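Local coordinates for protein staphylococcus aureus CymR (Staphylococcus aureus, PDB 3T8R) that senses oxidation through a thiol and regulates stress resistance and the oxidative response as a dimeric Rrf2-type transcription factor, at the interface of chains A and B. Coordinates in Å, arbitrary orientation; residue numbers count along the deposited sequence, not the author numbering. Chains: chain A/B, Staphylococcus aureus CymR.

Contact 1: the interface of chains A and B. Residues chain A 14, 79, 114, 117-118, 121, 126; chain B 106-107, 109-110.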
# COMPACT_ATOMS: atom_id res chain seq x y z
N LEU A 14 15.35 -6.29 -2.55
CA LEU A 14 15.81 -5.16 -1.78
C LEU A 14 16.78 -5.63 -0.71
O LEU A 14 17.83 -5.02 -0.51
CB LEU A 14 14.63 -4.44 -1.12
CG LEU A 14 14.49 -2.94 -1.31
CD1 LEU A 14 13.63 -2.37 -0.18
CD2 LEU A 14 15.83 -2.20 -1.42
N ALA A 79 15.30 2.62 -3.59
CA ALA A 79 14.50 1.45 -3.27
C ALA A 79 13.44 1.28 -4.35
O ALA A 79 13.11 0.16 -4.76
CB ALA A 79 13.87 1.63 -1.93
N VAL A 114 3.33 6.50 -1.47
CA VAL A 114 4.23 5.35 -1.33
C VAL A 114 5.39 5.50 -2.31
O VAL A 114 6.56 5.30 -1.96
CB VAL A 114 3.49 4.02 -1.58
CG1 VAL A 114 4.48 2.86 -1.68
CG2 VAL A 114 2.45 3.78 -0.47
N VAL A 117 8.03 7.89 -1.04
CA VAL A 117 8.91 7.31 -0.02
C VAL A 117 9.97 6.43 -0.68
O VAL A 117 11.15 6.53 -0.38
CB VAL A 117 8.12 6.50 1.04
CG1 VAL A 117 9.06 5.74 1.96
CG2 VAL A 117 7.24 7.43 1.86
N LEU A 118 9.53 5.57 -1.59
CA LEU A 118 10.42 4.62 -2.24
C LEU A 118 11.45 5.29 -3.13
O LEU A 118 12.62 4.89 -3.14
CB LEU A 118 9.61 3.62 -3.05
CG LEU A 118 9.02 2.48 -2.23
CD1 LEU A 118 8.15 1.60 -3.10
CD2 LEU A 118 10.15 1.68 -1.62
N THR A 121 14.32 7.23 -1.23
CA THR A 121 15.12 6.43 -0.31
C THR A 121 16.23 5.76 -1.12
O THR A 121 15.94 4.92 -1.96
CB THR A 121 14.29 5.35 0.39
OG1 THR A 121 13.27 5.97 1.18
CG2 THR A 121 15.16 4.49 1.29
N LEU A 126 19.66 3.13 3.05
CA LEU A 126 19.26 1.87 3.69
C LEU A 126 20.46 1.15 4.33
O LEU A 126 20.34 0.50 5.37
CB LEU A 126 18.55 0.95 2.70
CG LEU A 126 17.18 1.45 2.24
CD1 LEU A 126 16.63 0.65 1.08
CD2 LEU A 126 16.19 1.44 3.43
N LEU B 106 11.61 1.09 6.42
CA LEU B 106 11.12 1.60 5.14
C LEU B 106 9.63 1.29 4.96
O LEU B 106 8.85 2.16 4.58
CB LEU B 106 11.92 0.99 3.99
CG LEU B 106 11.45 1.41 2.60
CD1 LEU B 106 11.56 2.91 2.43
CD2 LEU B 106 12.28 0.68 1.54
N TRP B 107 9.23 0.05 5.24
CA TRP B 107 7.82 -0.32 5.12
C TRP B 107 6.96 0.48 6.08
O TRP B 107 5.83 0.85 5.76
CB TRP B 107 7.59 -1.81 5.39
CG TRP B 107 8.43 -2.77 4.64
CD1 TRP B 107 9.03 -3.89 5.15
CD2 TRP B 107 8.78 -2.72 3.26
NE1 TRP B 107 9.73 -4.54 4.16
CE2 TRP B 107 9.59 -3.84 2.99
CE3 TRP B 107 8.49 -1.84 2.21
CZ2 TRP B 107 10.11 -4.10 1.73
CZ3 TRP B 107 9.01 -2.10 0.96
CH2 TRP B 107 9.81 -3.22 0.73
N ARG B 109 7.60 3.48 7.05
CA ARG B 109 7.52 4.81 6.45
C ARG B 109 6.46 4.86 5.36
O ARG B 109 5.72 5.84 5.25
CB ARG B 109 8.88 5.25 5.89
CG ARG B 109 9.72 6.09 6.84
CD ARG B 109 10.94 6.70 6.12
NE ARG B 109 11.96 5.69 5.83
CZ ARG B 109 12.80 5.73 4.81
NH1 ARG B 109 12.77 6.74 3.94
NH2 ARG B 109 13.68 4.75 4.64
N MET B 110 6.39 3.81 4.56
CA MET B 110 5.39 3.73 3.50
C MET B 110 3.99 3.68 4.10
O MET B 110 3.12 4.45 3.72
CB MET B 110 5.65 2.52 2.61
CG MET B 110 6.93 2.67 1.80
SD MET B 110 7.50 1.13 1.07
CE MET B 110 5.93 0.45 0.53

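Contact 2: the interface of chains A and B. Residues chain A 11-12, 14-15, 18, 38; chain B 96, 98-100, 103, 107.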
# COMPACT_ATOMS: atom_id res chain seq x y z
N ARG A 11 10.67 -7.39 -2.13
CA ARG A 11 11.22 -7.37 -0.78
C ARG A 11 12.56 -8.09 -0.71
O ARG A 11 13.53 -7.56 -0.17
CB ARG A 11 10.24 -7.99 0.22
CG ARG A 11 8.97 -7.18 0.35
CD ARG A 11 8.00 -7.82 1.34
NE ARG A 11 8.45 -7.68 2.72
CZ ARG A 11 7.71 -8.04 3.76
NH1 ARG A 11 6.51 -8.57 3.56
NH2 ARG A 11 8.17 -7.89 5.00
N TYR A 12 12.61 -9.31 -1.23
CA TYR A 12 13.86 -10.08 -1.15
C TYR A 12 14.94 -9.48 -2.03
O TYR A 12 16.10 -9.51 -1.67
CB TYR A 12 13.63 -11.56 -1.45
CG TYR A 12 12.95 -12.27 -0.30
CD1 TYR A 12 13.61 -12.45 0.90
CD2 TYR A 12 11.65 -12.73 -0.41
CE1 TYR A 12 12.99 -13.09 1.97
CE2 TYR A 12 11.02 -13.38 0.65
CZ TYR A 12 11.70 -13.55 1.84
OH TYR A 12 11.10 -14.20 2.90
N LEU A 14 15.35 -6.29 -2.55
CA LEU A 14 15.81 -5.16 -1.78
C LEU A 14 16.78 -5.63 -0.71
O LEU A 14 17.83 -5.02 -0.51
CB LEU A 14 14.63 -4.44 -1.12
CG LEU A 14 14.49 -2.94 -1.31
CD1 LEU A 14 13.63 -2.37 -0.18
CD2 LEU A 14 15.83 -2.20 -1.42
N THR A 15 16.43 -6.72 -0.02
CA THR A 15 17.33 -7.31 0.97
C THR A 15 18.68 -7.71 0.39
O THR A 15 19.72 -7.45 0.99
CB THR A 15 16.67 -8.51 1.71
OG1 THR A 15 15.46 -8.08 2.35
CG2 THR A 15 17.63 -9.05 2.77
N ILE A 18 20.70 -4.49 -0.22
CA ILE A 18 21.20 -3.89 1.01
C ILE A 18 22.45 -4.63 1.48
O ILE A 18 23.44 -4.01 1.88
CB ILE A 18 20.12 -3.85 2.11
CG1 ILE A 18 18.99 -2.91 1.70
CG2 ILE A 18 20.72 -3.41 3.42
CD1 ILE A 18 17.71 -3.08 2.51
N ASN A 38 18.91 -15.35 4.31
CA ASN A 38 17.53 -14.87 4.17
C ASN A 38 16.46 -15.94 4.00
O ASN A 38 15.30 -15.65 3.68
CB ASN A 38 17.46 -13.86 3.04
CG ASN A 38 18.27 -12.62 3.33
OD1 ASN A 38 19.37 -12.45 2.82
ND2 ASN A 38 17.74 -11.77 4.20
N ILE B 96 8.71 -10.39 7.95
CA ILE B 96 9.65 -11.41 7.51
C ILE B 96 10.88 -11.26 8.40
O ILE B 96 11.57 -10.25 8.35
CB ILE B 96 10.05 -11.21 6.04
CG1 ILE B 96 8.85 -11.47 5.13
CG2 ILE B 96 11.23 -12.11 5.68
CD1 ILE B 96 9.09 -11.12 3.67
N SER B 98 13.89 -12.24 8.55
CA SER B 98 15.23 -12.01 8.03
C SER B 98 15.47 -10.57 7.54
O SER B 98 16.62 -10.15 7.40
CB SER B 98 15.58 -13.02 6.92
OG SER B 98 14.58 -13.08 5.92
N GLU B 99 14.40 -9.83 7.28
CA GLU B 99 14.53 -8.47 6.76
C GLU B 99 15.36 -7.58 7.66
O GLU B 99 15.13 -7.52 8.87
CB GLU B 99 13.17 -7.82 6.54
CG GLU B 99 12.53 -8.20 5.22
CD GLU B 99 11.29 -7.38 4.93
OE1 GLU B 99 10.94 -7.26 3.74
OE2 GLU B 99 10.67 -6.87 5.89
N PRO B 100 16.34 -6.88 7.08
CA PRO B 100 17.16 -5.96 7.87
C PRO B 100 16.30 -4.85 8.46
O PRO B 100 15.27 -4.48 7.89
CB PRO B 100 18.16 -5.40 6.85
CG PRO B 100 17.59 -5.70 5.51
CD PRO B 100 16.77 -6.95 5.67
N GLN B 103 15.07 -2.00 6.26
CA GLN B 103 13.98 -2.35 5.35
C GLN B 103 12.65 -2.40 6.08
O GLN B 103 11.63 -1.95 5.57
CB GLN B 103 14.26 -3.67 4.65
CG GLN B 103 13.22 -4.07 3.62
CD GLN B 103 13.73 -5.15 2.70
OE1 GLN B 103 14.93 -5.35 2.57
NE2 GLN B 103 12.81 -5.83 2.02
N TRP B 107 9.23 0.05 5.24
CA TRP B 107 7.82 -0.32 5.12
C TRP B 107 6.96 0.48 6.08
O TRP B 107 5.83 0.85 5.76
CB TRP B 107 7.59 -1.81 5.39
CG TRP B 107 8.43 -2.77 4.64
CD1 TRP B 107 9.03 -3.89 5.15
CD2 TRP B 107 8.78 -2.72 3.26
NE1 TRP B 107 9.73 -4.54 4.16
CE2 TRP B 107 9.59 -3.84 2.99
CE3 TRP B 107 8.49 -1.84 2.21
CZ2 TRP B 107 10.11 -4.10 1.73
CZ3 TRP B 107 9.01 -2.10 0.96
CH2 TRP B 107 9.81 -3.22 0.73
O HOH W 1 12.88 -14.81 4.92

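Contact 1: the interface of chains A and B
A mainly apolar helix-to-helix interface joins the two CymR subunits here: the long helix 101-119 of chain B lies against the same helix of chain A, and its side chains form part of the two-fold symmetric core of the dimer. B:Leu106 and B:Met110, one turn apart, bury the most surface of the residues here. B:Leu106 has CG anti to its backbone N (chi1 178°), which drives the fork outward and splits its methyls between two surfaces. B:Leu106 CD1 slides past A:Val117 CG1 at 3.8 Å, the two side chains running in opposite directions. The other methyl is turned toward helix 8-21, where B:Leu106 crosses A:Leu14 at about a right angle, B:Leu106 CD2 lying 3.8 Å from A:Leu14 CD1, with A:Ala79 CB and A:Leu118 CD2 closing around the same methyl. The tip of A:Leu14 also meets the far ring corner of B:Trp107 end-on, A:Leu14 CD1 to B:Trp107 CH2 at 4.0 Å.

B:Met110 lies obliquely across A:Val114, A:Val117 and A:Leu118. Its chain runs extended to SD and then bends at chi3 (42°). CG touches A:Val117 CG1, and B:Met110 SD packs against A:Leu118 CD2 at 3.8 Å. The terminal B:Met110 CE caps A:Val114 CG1 at 3.6 Å. Both valines place CG1 anti to the backbone N, so the same branch of each faces the partner.

A polar link borders this apolar strip. A:Thr121, just beyond the end of helix 101-119, holds OG1 beside its own backbone N, and A:Thr121 OG1 donates to the carbonyl A:Val117 O at 2.7 Å. This bond fixes the hydroxyl as an acceptor for B:Arg109, whose chain, bent at chi3, brings its guanidinium over B:Leu106 CD1. The link is bent rather than straight: B:Arg109 NH1 donates to A:Thr121 OG1 at 2.9 Å, 131° at the hydrogen, with the oxygen tilted out of the guanidinium plane.

Contact 2: the interface of chains A and B
A:Arg11 leaves helix 8-21 with CG beside its backbone N (chi1 -65°) and bends at chi3 (72°), so that its side chain crosses that of B:Glu99 at about a right angle. The grip is side-on: A:Arg11 NE donates to B:Glu99 OE1 at 2.7 Å and A:Arg11 NH2 to B:Glu99 OE2 at 2.8 Å, forming a salt bridge. Both oxygens lie close to the guanidinium plane, yet the nitrogens meet the carboxylate from above its own plane. B:Trp107 NE1 also donates to B:Glu99 OE1, at 3.0 Å, and the indole, which also packs against the A:Arg11 chain, helps position the carboxylate. OE1 thus accepts from two donors; together with NH2 these would be expected to stabilise the negative charge. B:Ile96 CD1 covers the centre of one guanidinium face, 3.4 Å from A:Arg11 CZ.

B:Gln103, with CG anti to its backbone N and an extended chain, presents its amide end to helix 8-21. B:Gln103 NE2 donates nearly straight to the carbonyl A:Arg11 O at 2.9 Å, while B:Gln103 OE1 accepts from A:Thr15 OG1 at 2.8 Å. Farther along, a water at the edge of the A:Tyr12 ring joins its OH to A:Asn38 O and B:Ser98 OG.

The site thus places the first helix of the winged helix-turn-helix domain of chain A against the segment 96-100 and the opening turns of helix 101-119 of chain B.

Contact 1 and contact 2 are neighbouring patches of one interface, with the centres of their C-alpha atoms about 11 Å apart. A:Leu14 and B:Trp107 belong to both, and helix 8-21 of chain A and helix 101-119 of chain B run through each. Contact 1 supplies largely apolar packing centred on the long helices, whereas contact 2 adds charged and polar bonds to the first helix of the DNA-binding domain. Together, and with their symmetry twins, they tie each such domain to the partner's long helix, which may help set the relative placement of the two DNA-binding domains.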